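Local atomic coordinates of ammonium transporter (Kuenenia stuttgartiensis, PDB entry 6EU6), a protein that probably senses ammonium at the cell membrane and passes the signal on to the cell's interior through a histidine kinase. Residues Q5-A16 / F221-V231; Q100-L111 / G127-Y136. One frame throughout, in Å; residues are numbered along the deposited sequence. Where two conformers were deposited one is given.

Contact 1 (Q5-A16 / F221-V231)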
loop_
_atom_site.group_PDB
_atom_site.type_symbol
_atom_site.label_atom_id
_atom_site.label_comp_id
_atom_site.label_asym_id
_atom_site.label_seq_id
_atom_site.Cartn_x
_atom_site.Cartn_y
_atom_site.Cartn_z
ATOM N N GLN A 5 1.479 -27.631 3.292
ATOM C CA GLN A 5 1.504 -26.715 4.440
ATOM C C GLN A 5 2.798 -25.851 4.481
ATOM O O GLN A 5 2.753 -24.654 4.802
ATOM C CB GLN A 5 1.287 -27.452 5.771
ATOM C CG GLN A 5 1.164 -26.485 7.002
ATOM C CD GLN A 5 -0.110 -25.581 7.134
ATOM O OE1 GLN A 5 -1.289 -25.993 6.947
ATOM N NE2 GLN A 5 0.131 -24.330 7.492
ATOM N N ILE A 6 3.931 -26.444 4.126
ATOM C CA ILE A 6 5.179 -25.687 4.071
ATOM C C ILE A 6 5.080 -24.578 3.017
ATOM O O ILE A 6 5.525 -23.452 3.272
ATOM C CB ILE A 6 6.375 -26.576 3.756
ATOM C CG1 ILE A 6 6.753 -27.426 4.996
ATOM C CG2 ILE A 6 7.573 -25.729 3.353
ATOM C CD1 ILE A 6 7.805 -28.507 4.715
ATOM N N ASN A 7 4.479 -24.886 1.860
ATOM C CA ASN A 7 4.253 -23.895 0.799
ATOM C C ASN A 7 3.350 -22.735 1.231
ATOM O O ASN A 7 3.635 -21.602 0.934
ATOM C CB ASN A 7 3.622 -24.510 -0.444
ATOM C CG ASN A 7 4.625 -25.276 -1.254
ATOM O OD1 ASN A 7 5.806 -25.149 -1.000
ATOM N ND2 ASN A 7 4.151 -26.071 -2.232
ATOM N N ILE A 8 2.288 -23.046 1.941
ATOM C CA ILE A 8 1.351 -22.037 2.470
ATOM C C ILE A 8 2.110 -21.143 3.487
ATOM O O ILE A 8 1.833 -19.958 3.588
ATOM C CB ILE A 8 0.235 -22.810 3.168
ATOM C CG1 ILE A 8 -0.660 -23.425 2.109
ATOM C CG2 ILE A 8 -0.567 -21.977 4.098
ATOM C CD1 ILE A 8 -1.615 -24.460 2.696
ATOM N N ASN A 9 3.021 -21.748 4.244
ATOM C CA ASN A 9 3.724 -21.069 5.304
ATOM C C ASN A 9 4.725 -20.090 4.703
ATOM O O ASN A 9 4.841 -18.940 5.165
ATOM C CB ASN A 9 4.447 -22.051 6.209
ATOM C CG ASN A 9 3.535 -22.782 7.127
ATOM O OD1 ASN A 9 2.352 -22.529 7.287
ATOM N ND2 ASN A 9 4.090 -23.775 7.734
ATOM N N HIS A 10 5.387 -20.497 3.634
ATOM C CA HIS A 10 6.191 -19.574 2.824
ATOM C C HIS A 10 5.402 -18.411 2.278
ATOM O O HIS A 10 5.812 -17.283 2.382
ATOM C CB HIS A 10 6.859 -20.268 1.632
ATOM C CG HIS A 10 8.083 -21.032 1.984
ATOM N ND1 HIS A 10 9.306 -20.437 2.130
ATOM C CD2 HIS A 10 8.301 -22.357 2.119
ATOM C CE1 HIS A 10 10.213 -21.343 2.412
ATOM N NE2 HIS A 10 9.628 -22.510 2.426
ATOM N N LEU A 11 4.263 -18.705 1.687
ATOM C CA LEU A 11 3.445 -17.695 1.116
ATOM C C LEU A 11 3.103 -16.626 2.156
ATOM O O LEU A 11 3.214 -15.412 1.862
ATOM C CB LEU A 11 2.188 -18.308 0.530
ATOM C CG LEU A 11 1.139 -17.358 -0.065
ATOM C CD1 LEU A 11 1.765 -16.434 -1.097
ATOM C CD2 LEU A 11 0.001 -18.189 -0.673
ATOM N N TRP A 12 2.655 -17.061 3.351
ATOM C CA TRP A 12 2.219 -16.083 4.343
ATOM C C TRP A 12 3.428 -15.274 4.858
ATOM O O TRP A 12 3.399 -14.027 4.894
ATOM C CB TRP A 12 1.460 -16.717 5.470
ATOM C CG TRP A 12 1.167 -15.771 6.642
ATOM C CD1 TRP A 12 1.385 -16.022 7.969
ATOM C CD2 TRP A 12 0.615 -14.442 6.579
ATOM N NE1 TRP A 12 1.020 -14.963 8.721
ATOM C CE2 TRP A 12 0.519 -13.980 7.909
ATOM C CE3 TRP A 12 0.203 -13.584 5.514
ATOM C CZ2 TRP A 12 0.036 -12.691 8.229
ATOM C CZ3 TRP A 12 -0.275 -12.289 5.825
ATOM C CH2 TRP A 12 -0.363 -11.868 7.196
ATOM N N VAL A 13 4.524 -15.959 5.202
ATOM C CA VAL A 13 5.669 -15.271 5.763
ATOM C C VAL A 13 6.184 -14.242 4.770
ATOM O O VAL A 13 6.563 -13.144 5.145
ATOM C CB VAL A 13 6.728 -16.274 6.239
ATOM C CG1 VAL A 13 8.022 -15.589 6.610
ATOM C CG2 VAL A 13 6.179 -17.024 7.464
ATOM N N ILE A 14 6.223 -14.596 3.488
ATOM C CA ILE A 14 6.773 -13.677 2.478
ATOM C C ILE A 14 5.811 -12.514 2.230
ATOM O O ILE A 14 6.228 -11.351 2.130
ATOM C CB ILE A 14 7.267 -14.425 1.183
ATOM C CG1 ILE A 14 8.349 -13.676 0.496
ATOM C CG2 ILE A 14 6.144 -14.572 0.209
ATOM C CD1 ILE A 14 9.684 -13.659 1.175
ATOM N N MET A 15 4.522 -12.795 2.228
ATOM C CA MET A 15 3.524 -11.704 2.118
ATOM C C MET A 15 3.642 -10.716 3.304
ATOM O O MET A 15 3.663 -9.489 3.135
ATOM C CB MET A 15 2.098 -12.251 2.028
ATOM C CG MET A 15 1.503 -12.339 0.623
ATOM S SD MET A 15 1.485 -10.662 -0.222
ATOM C CE MET A 15 1.366 -9.303 0.924
ATOM N N ALA A 16 3.693 -11.261 4.507
ATOM C CA ALA A 16 3.890 -10.463 5.715
ATOM C C ALA A 16 5.154 -9.680 5.625
ATOM O O ALA A 16 5.186 -8.526 6.027
ATOM C CB ALA A 16 3.896 -11.367 6.937
ATOM N N PHE A 221 0.143 -5.420 10.836
ATOM C CA PHE A 221 -0.573 -6.654 10.607
ATOM C C PHE A 221 0.330 -7.787 10.134
ATOM O O PHE A 221 0.215 -8.969 10.627
ATOM C CB PHE A 221 -1.760 -6.489 9.620
ATOM C CG PHE A 221 -2.884 -5.594 10.122
ATOM C CD1 PHE A 221 -3.230 -5.535 11.476
ATOM C CD2 PHE A 221 -3.577 -4.783 9.241
ATOM C CE1 PHE A 221 -4.257 -4.710 11.900
ATOM C CE2 PHE A 221 -4.585 -3.937 9.683
ATOM C CZ PHE A 221 -4.922 -3.929 11.011
ATOM N N GLY A 222 1.234 -7.451 9.201
ATOM C CA GLY A 222 2.226 -8.423 8.751
ATOM C C GLY A 222 3.280 -8.686 9.820
ATOM O O GLY A 222 3.759 -9.797 10.016
ATOM N N PHE A 223 3.686 -7.620 10.475
ATOM C CA PHE A 223 4.709 -7.732 11.540
ATOM C C PHE A 223 4.305 -8.741 12.586
ATOM O O PHE A 223 5.059 -9.703 12.886
ATOM C CB PHE A 223 4.888 -6.326 12.103
ATOM C CG PHE A 223 6.225 -6.059 12.680
ATOM C CD1 PHE A 223 6.443 -6.342 14.036
ATOM C CD2 PHE A 223 7.151 -5.348 11.993
ATOM C CE1 PHE A 223 7.678 -6.033 14.604
ATOM C CE2 PHE A 223 8.418 -5.105 12.529
ATOM C CZ PHE A 223 8.664 -5.477 13.836
ATOM N N ASN A 224 3.040 -8.621 13.041
ATOM C CA ASN A 224 2.466 -9.530 14.027
ATOM C C ASN A 224 1.997 -10.875 13.451
ATOM O O ASN A 224 2.414 -11.934 13.899
ATOM C CB ASN A 224 1.313 -8.862 14.772
ATOM C CG ASN A 224 1.804 -7.890 15.863
ATOM O OD1 ASN A 224 1.924 -6.723 15.667
ATOM N ND2 ASN A 224 2.010 -8.413 17.032
ATOM N N GLY A 225 1.113 -10.832 12.466
ATOM C CA GLY A 225 0.640 -12.052 11.826
ATOM C C GLY A 225 1.740 -12.927 11.274
ATOM O O GLY A 225 1.665 -14.158 11.349
ATOM N N GLY A 226 2.695 -12.315 10.607
ATOM C CA GLY A 226 3.819 -13.055 9.991
ATOM C C GLY A 226 4.653 -13.753 11.073
ATOM O O GLY A 226 5.314 -14.807 10.800
ATOM N N SER A 227 4.630 -13.223 12.307
ATOM C CA SER A 227 5.503 -13.782 13.364
ATOM C C SER A 227 5.041 -15.165 13.867
ATOM O O SER A 227 5.782 -15.830 14.588
ATOM C CB SER A 227 5.767 -12.798 14.508
ATOM O OG SER A 227 6.576 -11.683 14.092
ATOM N N LEU A 228 3.815 -15.575 13.544
ATOM C CA LEU A 228 3.401 -16.972 13.697
ATOM C C LEU A 228 4.318 -17.913 12.920
ATOM O O LEU A 228 4.489 -19.084 13.267
ATOM C CB LEU A 228 1.971 -17.158 13.216
ATOM C CG LEU A 228 0.916 -16.476 14.074
ATOM C CD1 LEU A 228 -0.465 -16.625 13.466
ATOM C CD2 LEU A 228 0.896 -17.041 15.484
ATOM N N LEU A 229 4.926 -17.407 11.852
ATOM C CA LEU A 229 5.785 -18.204 10.990
ATOM C C LEU A 229 5.061 -19.391 10.338
ATOM O O LEU A 229 5.678 -20.252 9.823
ATOM C CB LEU A 229 7.052 -18.627 11.722
ATOM C CG LEU A 229 7.900 -17.470 12.171
ATOM C CD1 LEU A 229 9.105 -17.964 12.959
ATOM C CD2 LEU A 229 8.345 -16.589 11.019
ATOM N N ARG A 230 3.731 -19.376 10.342
ATOM C CA ARG A 230 2.942 -20.463 9.770
ATOM C C ARG A 230 1.512 -19.964 9.681
ATOM O O ARG A 230 1.154 -18.991 10.337
ATOM C CB ARG A 230 2.983 -21.741 10.618
ATOM C CG ARG A 230 2.059 -21.714 11.827
ATOM C CD ARG A 230 2.067 -23.058 12.546
ATOM N NE ARG A 230 2.580 -24.039 11.618
ATOM C CZ ARG A 230 1.836 -24.698 10.730
ATOM N NH1 ARG A 230 0.491 -24.530 10.689
ATOM N NH2 ARG A 230 2.454 -25.530 9.909
ATOM N N VAL A 231 0.705 -20.613 8.859
ATOM C CA VAL A 231 -0.679 -20.229 8.752
ATOM C C VAL A 231 -1.474 -21.155 9.582
ATOM O O VAL A 231 -1.385 -22.342 9.400
ATOM C CB VAL A 231 -1.169 -20.364 7.301
ATOM C CG1 VAL A 231 -2.584 -19.853 7.192
ATOM C CG2 VAL A 231 -0.230 -19.637 6.338
#
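Trp12 meets Gly225 along the ring edge, a worked example of an indole N-H tied to a backbone carbonyl of a neighbouring helix. Its CG is turned anti to the backbone N (chi1 171°), which brings NE1 within 2.8 Å of Gly225 O in a hydrogen bond. The acceptor lies near the ring plane, whereas the donor stands above the carbonyl plane. Gly225 CA sits at the ring edge, so close that a CB there would strike CZ2.

Beyond the helix, Leu229 takes a positive phi and the chain continues along 5-16 toward Gln5. Val231 N donates to Asn9 OD1 at 3.0 Å with a nearly straight bond (160°). Gln5 NE2 donates to Asn9 OD1 at 2.9 Å from the opposite face, and also reaches Val231 O weakly. Val231 CG2 presses on Ile8 CG2 at a tight 3.3 Å and on Trp12 CB at 3.5 Å. The side chain of Arg230 lies alongside Asn9, but it has two conformers, so the detail of its contact is doubtful; Arg230 O is buried with no partner.

Gln5 OE1 accepts a hydrogen bond from Asn7 ND2 of a neighbouring subunit, whose Leu11 packs on Trp12. Two grips on Asn9 OD1 should hold its amide firmly, which probably fixes the loop 229-231 against the helix.

Contact 2 (Q100-L111 / G127-Y136)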
loop_
_atom_site.group_PDB
_atom_site.type_symbol
_atom_site.label_atom_id
_atom_site.label_comp_id
_atom_site.label_asym_id
_atom_site.label_seq_id
_atom_site.Cartn_x
_atom_site.Cartn_y
_atom_site.Cartn_z
ATOM N N GLN A 100 13.115 -11.593 8.513
ATOM C CA GLN A 100 13.935 -11.073 9.570
ATOM C C GLN A 100 14.730 -9.872 9.047
ATOM O O GLN A 100 15.029 -9.005 9.815
ATOM C CB GLN A 100 14.881 -12.158 10.115
ATOM C CG GLN A 100 14.184 -13.355 10.771
ATOM C CD GLN A 100 13.396 -12.934 12.019
ATOM O OE1 GLN A 100 13.731 -11.977 12.664
ATOM N NE2 GLN A 100 12.310 -13.632 12.306
ATOM N N MET A 101 15.073 -9.800 7.741
ATOM C CA MET A 101 15.737 -8.619 7.230
ATOM C C MET A 101 14.872 -7.369 7.386
ATOM O O MET A 101 15.355 -6.311 7.776
ATOM C CB MET A 101 16.135 -8.805 5.739
ATOM C CG MET A 101 16.845 -7.617 5.129
ATOM S SD MET A 101 17.276 -7.954 3.387
ATOM C CE MET A 101 18.648 -9.032 3.748
ATOM N N VAL A 102 13.589 -7.481 7.027
ATOM C CA VAL A 102 12.757 -6.301 7.138
ATOM C C VAL A 102 12.500 -5.937 8.633
ATOM O O VAL A 102 12.284 -4.778 8.957
ATOM C CB VAL A 102 11.465 -6.391 6.290
ATOM C CG1 VAL A 102 11.837 -6.510 4.808
ATOM C CG2 VAL A 102 10.571 -7.537 6.680
ATOM N N PHE A 103 12.461 -6.928 9.531
ATOM C CA PHE A 103 12.539 -6.607 10.985
ATOM C C PHE A 103 13.756 -5.746 11.344
ATOM O O PHE A 103 13.654 -4.738 12.032
ATOM C CB PHE A 103 12.471 -7.913 11.814
ATOM C CG PHE A 103 11.080 -8.378 12.112
ATOM C CD1 PHE A 103 10.077 -8.258 11.174
ATOM C CD2 PHE A 103 10.795 -8.997 13.301
ATOM C CE1 PHE A 103 8.794 -8.680 11.442
ATOM C CE2 PHE A 103 9.494 -9.364 13.600
ATOM C CZ PHE A 103 8.503 -9.237 12.662
ATOM N N ALA A 104 14.930 -6.123 10.840
ATOM C CA ALA A 104 16.135 -5.382 11.118
ATOM C C ALA A 104 16.018 -3.959 10.545
ATOM O O ALA A 104 16.442 -3.018 11.207
ATOM C CB ALA A 104 17.398 -6.064 10.550
ATOM N N SER A 105 15.455 -3.811 9.336
ATOM C CA SER A 105 15.275 -2.515 8.783
ATOM C C SER A 105 14.354 -1.631 9.623
ATOM O O SER A 105 14.495 -0.381 9.598
ATOM C CB SER A 105 14.728 -2.628 7.365
ATOM O OG SER A 105 15.713 -3.301 6.562
ATOM N N THR A 106 13.347 -2.251 10.198
ATOM C CA THR A 106 12.429 -1.556 11.159
ATOM C C THR A 106 13.203 -1.013 12.374
ATOM O O THR A 106 13.101 0.121 12.765
ATOM C CB THR A 106 11.293 -2.468 11.586
ATOM O OG1 THR A 106 10.676 -3.022 10.430
ATOM C CG2 THR A 106 10.250 -1.734 12.333
ATOM N N ALA A 107 13.977 -1.878 12.970
ATOM C CA ALA A 107 14.772 -1.505 14.159
ATOM C C ALA A 107 15.684 -0.346 13.836
ATOM O O ALA A 107 15.785 0.604 14.569
ATOM C CB ALA A 107 15.574 -2.711 14.626
ATOM N N ALA A 108 16.258 -0.372 12.654
ATOM C CA ALA A 108 17.263 0.628 12.368
ATOM C C ALA A 108 16.699 1.975 11.980
ATOM O O ALA A 108 17.333 3.016 12.193
ATOM C CB ALA A 108 18.118 0.082 11.226
ATOM N N THR A 109 15.511 1.983 11.360
ATOM C CA THR A 109 14.984 3.205 10.816
ATOM C C THR A 109 14.380 4.101 11.895
ATOM O O THR A 109 14.203 5.322 11.667
ATOM C CB THR A 109 13.993 2.957 9.668
ATOM O OG1 THR A 109 13.828 4.172 8.971
ATOM C CG2 THR A 109 12.640 2.540 10.149
ATOM N N ILE A 110 14.059 3.520 13.051
ATOM C CA ILE A 110 13.614 4.289 14.204
ATOM C C ILE A 110 14.550 5.502 14.467
ATOM O O ILE A 110 14.110 6.631 14.762
ATOM C CB ILE A 110 13.555 3.386 15.465
ATOM C CG1 ILE A 110 12.409 2.389 15.264
ATOM C CG2 ILE A 110 13.299 4.202 16.736
ATOM C CD1 ILE A 110 12.405 1.122 16.122
ATOM N N LEU A 111 15.858 5.261 14.356
ATOM C CA LEU A 111 16.859 6.292 14.553
ATOM C C LEU A 111 16.521 7.583 13.860
ATOM O O LEU A 111 16.698 8.639 14.419
ATOM C CB LEU A 111 18.196 5.772 13.957
ATOM C CG LEU A 111 19.386 6.735 13.997
ATOM C CD1 LEU A 111 19.743 7.153 15.437
ATOM C CD2 LEU A 111 20.575 6.095 13.362
ATOM N N GLY A 127 25.216 5.163 12.008
ATOM C CA GLY A 127 24.323 4.637 13.049
ATOM C C GLY A 127 23.550 3.426 12.576
ATOM O O GLY A 127 23.445 2.417 13.273
ATOM N N THR A 128 23.012 3.508 11.361
ATOM C CA THR A 128 22.337 2.410 10.764
ATOM C C THR A 128 23.202 1.202 10.630
ATOM O O THR A 128 22.827 0.085 10.964
ATOM C CB THR A 128 21.813 2.775 9.322
ATOM O OG1 THR A 128 20.977 3.942 9.396
ATOM C CG2 THR A 128 21.025 1.582 8.717
ATOM N N ALA A 129 24.398 1.396 10.134
ATOM C CA ALA A 129 25.263 0.249 9.941
ATOM C C ALA A 129 25.589 -0.403 11.269
ATOM O O ALA A 129 25.603 -1.652 11.391
ATOM C CB ALA A 129 26.557 0.730 9.265
ATOM N N PHE A 130 25.822 0.439 12.286
ATOM C CA PHE A 130 26.212 -0.080 13.603
ATOM C C PHE A 130 25.088 -0.854 14.303
ATOM O O PHE A 130 25.296 -1.957 14.831
ATOM C CB PHE A 130 26.806 1.013 14.456
ATOM C CG PHE A 130 27.371 0.522 15.782
ATOM C CD1 PHE A 130 28.631 -0.112 15.855
ATOM C CD2 PHE A 130 26.685 0.741 16.994
ATOM C CE1 PHE A 130 29.129 -0.547 17.083
ATOM C CE2 PHE A 130 27.216 0.282 18.200
ATOM C CZ PHE A 130 28.432 -0.348 18.233
ATOM N N ILE A 131 23.867 -0.321 14.275
ATOM C CA ILE A 131 22.774 -1.009 14.908
ATOM C C ILE A 131 22.487 -2.331 14.237
ATOM O O ILE A 131 22.231 -3.329 14.933
ATOM C CB ILE A 131 21.538 -0.115 15.138
ATOM C CG1 ILE A 131 20.551 -0.850 16.101
ATOM C CG2 ILE A 131 20.846 0.207 13.823
ATOM C CD1 ILE A 131 19.293 -0.098 16.413
ATOM N N VAL A 132 22.604 -2.386 12.898
ATOM C CA VAL A 132 22.258 -3.561 12.182
ATOM C C VAL A 132 23.335 -4.693 12.251
ATOM O O VAL A 132 22.999 -5.890 12.167
ATOM C CB VAL A 132 21.900 -3.239 10.722
ATOM C CG1 VAL A 132 21.520 -4.513 9.979
ATOM C CG2 VAL A 132 20.637 -2.315 10.648
ATOM N N ALA A 133 24.605 -4.281 12.368
ATOM C CA ALA A 133 25.777 -5.191 12.424
ATOM C C ALA A 133 26.049 -5.726 13.820
ATOM O O ALA A 133 26.481 -6.840 13.917
ATOM C CB ALA A 133 27.044 -4.480 11.880
ATOM N N ILE A 134 25.719 -4.963 14.864
ATOM C CA ILE A 134 26.121 -5.227 16.269
ATOM C C ILE A 134 24.972 -5.258 17.268
ATOM O O ILE A 134 24.586 -6.327 17.764
ATOM C CB ILE A 134 27.227 -4.229 16.703
ATOM C CG1 ILE A 134 28.500 -4.613 15.914
ATOM C CG2 ILE A 134 27.559 -4.395 18.187
ATOM C CD1 ILE A 134 29.328 -3.469 15.596
ATOM N N ILE A 135 24.403 -4.109 17.533
ATOM C CA ILE A 135 23.407 -3.986 18.628
ATOM C C ILE A 135 22.224 -4.902 18.388
ATOM O O ILE A 135 21.897 -5.764 19.232
ATOM C CB ILE A 135 22.949 -2.522 18.838
ATOM C CG1 ILE A 135 24.154 -1.645 19.200
ATOM C CG2 ILE A 135 21.844 -2.413 19.863
ATOM C CD1 ILE A 135 23.794 -0.195 19.350
ATOM N N TYR A 136 21.568 -4.727 17.221
ATOM C CA TYR A 136 20.305 -5.477 16.981
ATOM C C TYR A 136 20.488 -6.995 16.889
ATOM O O TYR A 136 19.763 -7.765 17.566
ATOM C CB TYR A 136 19.575 -4.888 15.731
ATOM C CG TYR A 136 18.403 -5.665 15.338
ATOM C CD1 TYR A 136 17.226 -5.555 16.036
ATOM C CD2 TYR A 136 18.490 -6.600 14.311
ATOM C CE1 TYR A 136 16.139 -6.335 15.711
ATOM C CE2 TYR A 136 17.405 -7.425 13.970
ATOM C CZ TYR A 136 16.205 -7.266 14.665
ATOM O OH TYR A 136 15.082 -8.022 14.320
HETATM O O HOH W 1 15.507 -9.857 12.475
HETATM O O HOH W 2 18.451 4.353 10.142
#
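Tyr136 swings CG anti to the backbone N (chi1 174°), which carries its ring across to Ala104 and Ala107, while Ile131 holds CG1 anti to its backbone N (chi1 -167°), leaving CG2, between N and the carbonyl carbon, to meet Ala108. The tyrosine ring is met obliquely by two methyls: Ala107 CB lies 3.6 Å from Tyr136 CD1, and Ala104 CB 3.7 Å from Tyr136 CE2. Ala104 CA adds an off-centre CH-pi contact. Farther along, Ala108 CB sits against Val132 CG2 at 3.5 Å and Ile131 CG2 at 3.8 Å, and Leu111 CD2 reaches the bare backbone of Gly127.

Two waters also bridge the helices. Tyr136 OH donates to one water at 2.6 Å, in the plane of its ring, and that water donates in turn to Gln100 O and Gln100 OE1. A second gives its protons to Ala108 O and Thr128 OG1, whose own hydroxyl bonds to Asn124 O. With a phenylalanine in place of Tyr136, the first water would probably lose its donor, and Gln100 its water-mediated tie to this helix.

Alanines line this face where two successive transmembrane helices, 93-114 and 121-144, pack as an antiparallel hairpin within the helical bundle of the Amt family; the axes of segments 100-111 and 127-136 approach to 9.2 Å.

The two contacts illustrate how one bundle is tied at nested levels: contact 2 joins successive helices inside the long loop that contact 1 closes. Their centres are 22 Å apart, yet they meet directly. Phe103 stacks on Phe223, and Phe103 CZ lies 3.4 Å from Ser227 OG; Phe223 CE2 comes within 3.7 Å of Thr106 OG1. The stacked pair probably corresponds to the phenylalanine gate of Amt relatives, consistent with Phe223 also meeting His171. A bound MES lies about 4 Å from the side chain of Leu229, and a MES about 3 Å from that of Gln100; an ammonium ion, like MES probably from the crystallisation liquor, is hydrogen-bonded to Thr109 O in contact 2.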